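PDB 6K10: aldehyde dehydrogenase from Staphylococcus aureus, which oxidises the aldehyde 4,4'-diaponeurosporen-4-al to 4,4'-diaponeurosporenoic acid with NAD+, a step in making the virulence pigment staphyloxanthin. Local coordinates for residues Gln126-Asn140 against Arg421-His433. The protein carries 1 engineered substitution. Sequence-based numbering, arbitrary orientation.
Sequences QLVFEPLIGAIAAGN and RYHGKYSFDTFTH
Helix 126-138 and the short helix 425-430 make a buried, close helix-helix contact at Gly134, on one side of the sheet that contains strands 104-118 and 432-439. Their axes come within 7.3 Å at a crossing angle of -60°, and the CA of Gly134 sits 3.5 Å from the O of Ser427 in a CA-H...O contact; its bare backbone, lying also against Phe428 N, lets the helices come this close. One turn earlier, Glu130 reaches across: OE1 accepts a hydrogen bond from Ser427 OG on its anti lone pair, 2.7 Å away, while OE2 is held by Ser77. The same OG accepts from His423 N, so the loop before helix 425-430 is tied in too. Glu130 CG leaves anti to the backbone N (chi1 178°), which sets the methylene at the edge of the Tyr422 ring, 3.5 Å from CE2. Further along, the Phe431 ring lies flat over Ala135, whose CB stands 8° off the ring normal, and Phe428 brings CE1 near Ala138 CA. Asn140 closes the far end. Its ND2 bonds Phe431 O at 3.1 Å and also Ala135 O, both near the amide plane, and OD1 accepts from Gly113 N. The helix itself stops in a Schellman motif at Gly139. Tyr422 borders the predicted active-site Glu217, and both segments pack on the mainly parallel, Rossmann-like sheet of the aldehyde dehydrogenase NAD-binding domain.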
ATOM      1  N   GLN A 126     -21.665  -7.447   2.711  1.00 20.75           N
ATOM      2  CA  GLN A 126     -20.829  -6.313   3.103  1.00 21.22           C
ATOM      3  C   GLN A 126     -19.431  -6.402   2.505  1.00 22.92           C
ATOM      4  O   GLN A 126     -18.869  -5.389   2.071  1.00 21.41           O
ATOM      5  CB  GLN A 126     -20.757  -6.214   4.629  1.00 24.71           C
ATOM      6  CG  GLN A 126     -19.502  -5.542   5.173  1.00 31.76           C
ATOM      7  CD  GLN A 126     -19.509  -4.034   5.019  1.00 35.57           C
ATOM      8  OE1 GLN A 126     -20.482  -3.447   4.542  1.00 39.97           O
ATOM      9  NE2 GLN A 126     -18.419  -3.397   5.428  1.00 31.02           N
ATOM     10  N   LEU A 127     -18.857  -7.603   2.460  1.00 20.46           N
ATOM     11  CA  LEU A 127     -17.505  -7.739   1.936  1.00 20.37           C
ATOM     12  C   LEU A 127     -17.445  -7.678   0.417  1.00 22.74           C
ATOM     13  O   LEU A 127     -16.344  -7.645  -0.138  1.00 22.66           O
ATOM     14  CB  LEU A 127     -16.874  -9.029   2.456  1.00 19.42           C
ATOM     15  CG  LEU A 127     -16.737  -9.038   3.984  1.00 19.25           C
ATOM     16  CD1 LEU A 127     -16.405 -10.426   4.509  1.00 20.57           C
ATOM     17  CD2 LEU A 127     -15.686  -8.030   4.426  1.00 18.96           C
ATOM     18  N   VAL A 128     -18.586  -7.671  -0.262  1.00 21.41           N
ATOM     19  CA  VAL A 128     -18.628  -7.276  -1.666  1.00 21.03           C
ATOM     20  C   VAL A 128     -18.744  -5.763  -1.812  1.00 21.18           C
ATOM     21  O   VAL A 128     -17.996  -5.141  -2.573  1.00 21.63           O
ATOM     22  CB  VAL A 128     -19.785  -7.999  -2.396  1.00 20.77           C
ATOM     23  CG1 VAL A 128     -20.126  -7.277  -3.698  1.00 24.29           C
ATOM     24  CG2 VAL A 128     -19.429  -9.445  -2.694  1.00 20.72           C
ATOM     25  N   PHE A 129     -19.655  -5.143  -1.056  1.00 19.71           N
ATOM     26  CA  PHE A 129     -20.072  -3.791  -1.409  1.00 21.54           C
ATOM     27  C   PHE A 129     -19.263  -2.689  -0.737  1.00 20.15           C
ATOM     28  O   PHE A 129     -19.128  -1.605  -1.318  1.00 21.59           O
ATOM     29  CB  PHE A 129     -21.568  -3.624  -1.130  1.00 22.14           C
ATOM     30  CG  PHE A 129     -22.441  -4.324  -2.143  1.00 23.05           C
ATOM     31  CD1 PHE A 129     -22.748  -3.696  -3.333  1.00 25.58           C
ATOM     32  CD2 PHE A 129     -22.924  -5.602  -1.926  1.00 22.38           C
ATOM     33  CE1 PHE A 129     -23.526  -4.316  -4.286  1.00 28.45           C
ATOM     34  CE2 PHE A 129     -23.705  -6.230  -2.880  1.00 27.04           C
ATOM     35  CZ  PHE A 129     -24.009  -5.584  -4.061  1.00 27.66           C
ATOM     36  N   GLU A 130     -18.695  -2.922   0.455  1.00 22.55           N
ATOM     37  CA  GLU A 130     -17.804  -1.906   1.005  1.00 19.42           C
ATOM     38  C   GLU A 130     -16.555  -1.711   0.139  1.00 21.50           C
ATOM     39  O   GLU A 130     -16.205  -0.556  -0.146  1.00 24.23           O
ATOM     40  CB  GLU A 130     -17.457  -2.217   2.465  1.00 23.44           C
ATOM     41  CG  GLU A 130     -16.487  -1.211   3.067  1.00 25.51           C
ATOM     42  CD  GLU A 130     -16.945   0.233   2.879  1.00 30.48           C
ATOM     43  OE1 GLU A 130     -16.088   1.100   2.590  1.00 30.08           O
ATOM     44  OE2 GLU A 130     -18.155   0.510   3.019  1.00 30.61           O
ATOM     45  N   PRO A 131     -15.864  -2.766  -0.321  1.00 20.87           N
ATOM     46  CA  PRO A 131     -14.824  -2.514  -1.338  1.00 22.64           C
ATOM     47  C   PRO A 131     -15.370  -1.870  -2.598  1.00 22.59           C
ATOM     48  O   PRO A 131     -14.735  -0.956  -3.144  1.00 21.19           O
ATOM     49  CB  PRO A 131     -14.244  -3.909  -1.617  1.00 22.36           C
ATOM     50  CG  PRO A 131     -14.654  -4.746  -0.488  1.00 25.90           C
ATOM     51  CD  PRO A 131     -15.939  -4.193   0.036  1.00 24.01           C
ATOM     52  N   LEU A 132     -16.541  -2.310  -3.066  1.00 20.60           N
ATOM     53  CA  LEU A 132     -17.093  -1.781  -4.312  1.00 20.43           C
ATOM     54  C   LEU A 132     -17.326  -0.277  -4.229  1.00 20.80           C
ATOM     55  O   LEU A 132     -17.051   0.455  -5.189  1.00 21.13           O
ATOM     56  CB  LEU A 132     -18.398  -2.494  -4.654  1.00 20.97           C
ATOM     57  CG  LEU A 132     -19.010  -2.088  -5.997  1.00 23.46           C
ATOM     58  CD1 LEU A 132     -18.122  -2.545  -7.147  1.00 25.94           C
ATOM     59  CD2 LEU A 132     -20.425  -2.626  -6.154  1.00 22.31           C
ATOM     60  N   ILE A 133     -17.847   0.198  -3.094  1.00 17.84           N
ATOM     61  CA  ILE A 133     -18.045   1.633  -2.905  1.00 21.04           C
ATOM     62  C   ILE A 133     -16.742   2.378  -3.151  1.00 20.36           C
ATOM     63  O   ILE A 133     -16.703   3.382  -3.870  1.00 22.12           O
ATOM     64  CB  ILE A 133     -18.594   1.922  -1.497  1.00 23.62           C
ATOM     65  CG1 ILE A 133     -19.988   1.321  -1.324  1.00 24.01           C
ATOM     66  CG2 ILE A 133     -18.638   3.415  -1.252  1.00 22.98           C
ATOM     67  CD1 ILE A 133     -20.400   1.184   0.124  1.00 23.14           C
ATOM     68  N   GLY A 134     -15.651   1.888  -2.559  1.00 20.80           N
ATOM     69  CA  GLY A 134     -14.359   2.513  -2.786  1.00 21.95           C
ATOM     70  C   GLY A 134     -13.948   2.470  -4.244  1.00 21.94           C
ATOM     71  O   GLY A 134     -13.480   3.466  -4.801  1.00 20.89           O
ATOM     72  N   ALA A 135     -14.125   1.312  -4.886  1.00 21.54           N
ATOM     73  CA  ALA A 135     -13.769   1.183  -6.295  1.00 21.77           C
ATOM     74  C   ALA A 135     -14.593   2.129  -7.159  1.00 21.21           C
ATOM     75  O   ALA A 135     -14.060   2.787  -8.060  1.00 26.45           O
ATOM     76  CB  ALA A 135     -13.955  -0.265  -6.752  1.00 22.63           C
ATOM     77  N   ILE A 136     -15.901   2.207  -6.898  1.00 19.91           N
ATOM     78  CA  ILE A 136     -16.762   3.120  -7.649  1.00 22.04           C
ATOM     79  C   ILE A 136     -16.322   4.560  -7.432  1.00 23.95           C
ATOM     80  O   ILE A 136     -16.094   5.311  -8.388  1.00 24.94           O
ATOM     81  CB  ILE A 136     -18.235   2.929  -7.247  1.00 20.15           C
ATOM     82  CG1 ILE A 136     -18.782   1.606  -7.781  1.00 22.03           C
ATOM     83  CG2 ILE A 136     -19.075   4.098  -7.746  1.00 19.28           C
ATOM     84  CD1 ILE A 136     -20.173   1.283  -7.273  1.00 23.69           C
ATOM     85  N   ALA A 137     -16.201   4.965  -6.164  1.00 20.86           N
ATOM     86  CA  ALA A 137     -15.880   6.352  -5.846  1.00 21.35           C
ATOM     87  C   ALA A 137     -14.517   6.758  -6.388  1.00 23.37           C
ATOM     88  O   ALA A 137     -14.310   7.926  -6.733  1.00 25.24           O
ATOM     89  CB  ALA A 137     -15.933   6.568  -4.332  1.00 22.62           C
ATOM     90  N   ALA A 138     -13.580   5.816  -6.473  1.00 23.57           N
ATOM     91  CA  ALA A 138     -12.260   6.117  -7.007  1.00 23.72           C
ATOM     92  C   ALA A 138     -12.226   6.152  -8.529  1.00 23.66           C
ATOM     93  O   ALA A 138     -11.202   6.544  -9.098  1.00 22.21           O
ATOM     94  CB  ALA A 138     -11.241   5.100  -6.488  1.00 22.70           C
ATOM     95  N   GLY A 139     -13.306   5.750  -9.198  1.00 22.70           N
ATOM     96  CA  GLY A 139     -13.389   5.875 -10.639  1.00 22.86           C
ATOM     97  C   GLY A 139     -13.003   4.648 -11.430  1.00 23.62           C
ATOM     98  O   GLY A 139     -12.591   4.778 -12.588  1.00 22.46           O
ATOM     99  N   ASN A 140     -13.130   3.462 -10.851  1.00 21.36           N
ATOM    100  CA  ASN A 140     -12.729   2.229 -11.510  1.00 24.21           C
ATOM    101  C   ASN A 140     -13.938   1.523 -12.116  1.00 27.47           C
ATOM    102  O   ASN A 140     -15.093   1.837 -11.819  1.00 28.81           O
ATOM    103  CB  ASN A 140     -12.028   1.300 -10.514  1.00 21.02           C
ATOM    104  CG  ASN A 140     -10.803   1.933  -9.888  1.00 21.48           C
ATOM    105  OD1 ASN A 140      -9.696   1.824 -10.412  1.00 20.97           O
ATOM    106  ND2 ASN A 140     -10.997   2.607  -8.759  1.00 21.36           N
ATOM    107  N   ARG A 421      -5.737  -1.843   3.670  1.00 20.76           N
ATOM    108  CA  ARG A 421      -6.791  -1.440   4.594  1.00 24.40           C
ATOM    109  C   ARG A 421      -7.915  -0.758   3.829  1.00 23.67           C
ATOM    110  O   ARG A 421      -7.733  -0.322   2.695  1.00 23.27           O
ATOM    111  CB  ARG A 421      -6.235  -0.511   5.675  1.00 24.91           C
ATOM    112  CG  ARG A 421      -5.953   0.896   5.168  1.00 24.02           C
ATOM    113  CD  ARG A 421      -4.472   1.217   5.172  1.00 29.36           C
ATOM    114  NE  ARG A 421      -4.212   2.602   4.786  1.00 29.53           N
ATOM    115  CZ  ARG A 421      -3.662   3.502   5.593  1.00 31.71           C
ATOM    116  NH1 ARG A 421      -3.459   4.744   5.172  1.00 30.73           N
ATOM    117  NH2 ARG A 421      -3.323   3.159   6.829  1.00 33.71           N
ATOM    118  N   TYR A 422      -9.082  -0.673   4.466  1.00 23.09           N
ATOM    119  CA  TYR A 422     -10.228   0.008   3.860  1.00 22.33           C
ATOM    120  C   TYR A 422     -11.194   0.436   4.961  1.00 23.18           C
ATOM    121  O   TYR A 422     -10.825   0.484   6.138  1.00 21.43           O
ATOM    122  CB  TYR A 422     -10.893  -0.863   2.781  1.00 20.03           C
ATOM    123  CG  TYR A 422     -11.660  -2.083   3.261  1.00 21.78           C
ATOM    124  CD1 TYR A 422     -11.031  -3.103   3.963  1.00 20.46           C
ATOM    125  CD2 TYR A 422     -13.015  -2.232   2.974  1.00 20.79           C
ATOM    126  CE1 TYR A 422     -11.730  -4.227   4.384  1.00 21.77           C
ATOM    127  CE2 TYR A 422     -13.723  -3.351   3.391  1.00 24.14           C
ATOM    128  CZ  TYR A 422     -13.077  -4.344   4.095  1.00 24.87           C
ATOM    129  OH  TYR A 422     -13.778  -5.456   4.509  1.00 23.84           O
ATOM    130  N   HIS A 423     -12.437   0.720   4.556  1.00 21.38           N
ATOM    131  CA  HIS A 423     -13.475   1.443   5.294  1.00 21.00           C
ATOM    132  C   HIS A 423     -13.366   2.949   5.102  1.00 22.88           C
ATOM    133  O   HIS A 423     -12.270   3.519   5.157  1.00 23.15           O
ATOM    134  CB  HIS A 423     -13.487   1.135   6.797  1.00 22.12           C
ATOM    135  CG  HIS A 423     -13.996  -0.227   7.128  1.00 21.79           C
ATOM    136  ND1 HIS A 423     -14.183  -0.653   8.426  1.00 20.55           N
ATOM    137  CD2 HIS A 423     -14.355  -1.261   6.334  1.00 22.39           C
ATOM    138  CE1 HIS A 423     -14.649  -1.887   8.417  1.00 20.31           C
ATOM    139  NE2 HIS A 423     -14.760  -2.281   7.160  1.00 20.36           N
ATOM    140  N   GLY A 424     -14.512   3.593   4.879  1.00 23.04           N
ATOM    141  CA  GLY A 424     -14.538   5.041   4.743  1.00 22.91           C
ATOM    142  C   GLY A 424     -13.682   5.518   3.599  1.00 24.26           C
ATOM    143  O   GLY A 424     -13.704   4.947   2.501  1.00 24.67           O
ATOM    144  N   LYS A 425     -12.903   6.575   3.855  1.00 20.41           N
ATOM    145  CA  LYS A 425     -12.012   7.102   2.827  1.00 22.69           C
ATOM    146  C   LYS A 425     -10.903   6.118   2.470  1.00 20.09           C
ATOM    147  O   LYS A 425     -10.369   6.166   1.354  1.00 23.07           O
ATOM    148  CB  LYS A 425     -11.423   8.440   3.283  1.00 26.08           C
ATOM    149  CG  LYS A 425     -10.572   9.131   2.225  1.00 26.92           C
ATOM    150  CD  LYS A 425     -10.112  10.513   2.645  1.00 30.94           C
ATOM    151  CE  LYS A 425      -9.314  11.169   1.525  1.00 31.87           C
ATOM    152  NZ  LYS A 425      -7.988  10.514   1.311  1.00 28.29           N
ATOM    153  N   TYR A 426     -10.547   5.212   3.390  1.00 21.05           N
ATOM    154  CA  TYR A 426      -9.511   4.233   3.080  1.00 20.04           C
ATOM    155  C   TYR A 426      -9.949   3.278   1.978  1.00 22.10           C
ATOM    156  O   TYR A 426      -9.104   2.777   1.223  1.00 23.44           O
ATOM    157  CB  TYR A 426      -9.118   3.461   4.344  1.00 18.82           C
ATOM    158  CG  TYR A 426      -8.563   4.352   5.432  1.00 19.52           C
ATOM    159  CD1 TYR A 426      -7.234   4.751   5.418  1.00 21.14           C
ATOM    160  CD2 TYR A 426      -9.374   4.803   6.464  1.00 23.62           C
ATOM    161  CE1 TYR A 426      -6.723   5.572   6.406  1.00 25.32           C
ATOM    162  CE2 TYR A 426      -8.875   5.624   7.455  1.00 24.50           C
ATOM    163  CZ  TYR A 426      -7.550   6.005   7.424  1.00 25.81           C
ATOM    164  OH  TYR A 426      -7.053   6.822   8.413  1.00 26.77           O
ATOM    165  N   SER A 427     -11.255   3.015   1.869  1.00 20.78           N
ATOM    166  CA  SER A 427     -11.754   2.253   0.731  1.00 21.54           C
ATOM    167  C   SER A 427     -11.485   2.989  -0.572  1.00 21.93           C
ATOM    168  O   SER A 427     -11.051   2.387  -1.562  1.00 22.89           O
ATOM    169  CB  SER A 427     -13.252   1.990   0.896  1.00 25.70           C
ATOM    170  OG  SER A 427     -13.500   1.117   1.990  1.00 24.13           O
ATOM    171  N   PHE A 428     -11.721   4.304  -0.580  1.00 19.88           N
ATOM    172  CA  PHE A 428     -11.395   5.125  -1.742  1.00 22.20           C
ATOM    173  C   PHE A 428      -9.892   5.133  -2.001  1.00 24.28           C
ATOM    174  O   PHE A 428      -9.442   4.917  -3.135  1.00 22.50           O
ATOM    175  CB  PHE A 428     -11.927   6.546  -1.529  1.00 20.84           C
ATOM    176  CG  PHE A 428     -11.379   7.564  -2.493  1.00 23.03           C
ATOM    177  CD1 PHE A 428     -12.038   7.835  -3.680  1.00 22.77           C
ATOM    178  CD2 PHE A 428     -10.238   8.291  -2.188  1.00 22.95           C
ATOM    179  CE1 PHE A 428     -11.551   8.781  -4.556  1.00 22.65           C
ATOM    180  CE2 PHE A 428      -9.749   9.237  -3.065  1.00 23.54           C
ATOM    181  CZ  PHE A 428     -10.408   9.484  -4.247  1.00 22.22           C
ATOM    182  N   ASP A 429      -9.097   5.387  -0.955  1.00 24.76           N
ATOM    183  CA  ASP A 429      -7.643   5.417  -1.101  1.00 23.60           C
ATOM    184  C   ASP A 429      -7.108   4.122  -1.703  1.00 23.73           C
ATOM    185  O   ASP A 429      -6.202   4.145  -2.546  1.00 19.97           O
ATOM    186  CB  ASP A 429      -6.982   5.661   0.259  1.00 25.95           C
ATOM    187  CG  ASP A 429      -7.308   7.024   0.840  1.00 27.50           C
ATOM    188  OD1 ASP A 429      -7.788   7.907   0.096  1.00 29.98           O
ATOM    189  OD2 ASP A 429      -7.084   7.219   2.056  1.00 27.97           O
ATOM    190  N   THR A 430      -7.659   2.980  -1.277  1.00 22.80           N
ATOM    191  CA  THR A 430      -7.142   1.687  -1.716  1.00 23.12           C
ATOM    192  C   THR A 430      -7.217   1.538  -3.232  1.00 22.34           C
ATOM    193  O   THR A 430      -6.295   0.996  -3.853  1.00 22.39           O
ATOM    194  CB  THR A 430      -7.906   0.560  -1.013  1.00 24.88           C
ATOM    195  OG1 THR A 430      -7.547   0.540   0.371  1.00 26.65           O
ATOM    196  CG2 THR A 430      -7.589  -0.797  -1.631  1.00 22.56           C
ATOM    197  N   PHE A 431      -8.289   2.036  -3.850  1.00 21.16           N
ATOM    198  CA  PHE A 431      -8.475   1.949  -5.293  1.00 19.98           C
ATOM    199  C   PHE A 431      -8.072   3.231  -6.012  1.00 20.33           C
ATOM    200  O   PHE A 431      -8.527   3.473  -7.136  1.00 21.34           O
ATOM    201  CB  PHE A 431      -9.928   1.585  -5.610  1.00 19.54           C
ATOM    202  CG  PHE A 431     -10.338   0.239  -5.076  1.00 19.51           C
ATOM    203  CD1 PHE A 431      -9.993  -0.917  -5.750  1.00 20.43           C
ATOM    204  CD2 PHE A 431     -11.069   0.133  -3.906  1.00 19.31           C
ATOM    205  CE1 PHE A 431     -10.365  -2.157  -5.268  1.00 20.76           C
ATOM    206  CE2 PHE A 431     -11.446  -1.106  -3.419  1.00 21.61           C
ATOM    207  CZ  PHE A 431     -11.092  -2.254  -4.102  1.00 21.80           C
ATOM    208  N   THR A 432      -7.216   4.044  -5.396  1.00 20.15           N
ATOM    209  CA  THR A 432      -6.781   5.315  -5.955  1.00 20.95           C
ATOM    210  C   THR A 432      -5.264   5.331  -6.058  1.00 20.89           C
ATOM    211  O   THR A 432      -4.572   4.972  -5.101  1.00 20.48           O
ATOM    212  CB  THR A 432      -7.257   6.484  -5.083  1.00 21.25           C
ATOM    213  OG1 THR A 432      -8.682   6.606  -5.181  1.00 22.97           O
ATOM    214  CG2 THR A 432      -6.600   7.794  -5.512  1.00 19.91           C
ATOM    215  N   HIS A 433      -4.751   5.732  -7.215  1.00 19.97           N
ATOM    216  CA  HIS A 433      -3.349   6.098  -7.320  1.00 21.27           C
ATOM    217  C   HIS A 433      -3.219   7.598  -7.122  1.00 23.10           C
ATOM    218  O   HIS A 433      -3.878   8.381  -7.815  1.00 20.65           O
ATOM    219  CB  HIS A 433      -2.750   5.714  -8.670  1.00 19.99           C
ATOM    220  CG  HIS A 433      -1.388   6.295  -8.885  1.00 18.78           C
ATOM    221  ND1 HIS A 433      -1.070   7.074  -9.976  1.00 22.43           N
ATOM    222  CD2 HIS A 433      -0.272   6.240  -8.122  1.00 20.70           C
ATOM    223  CE1 HIS A 433       0.191   7.461  -9.882  1.00 18.27           C
ATOM    224  NE2 HIS A 433       0.698   6.968  -8.767  1.00 20.91           N
TER
HETATM  225  O   HOH W   1      -9.341   7.893  -7.615  1.00 23.85           O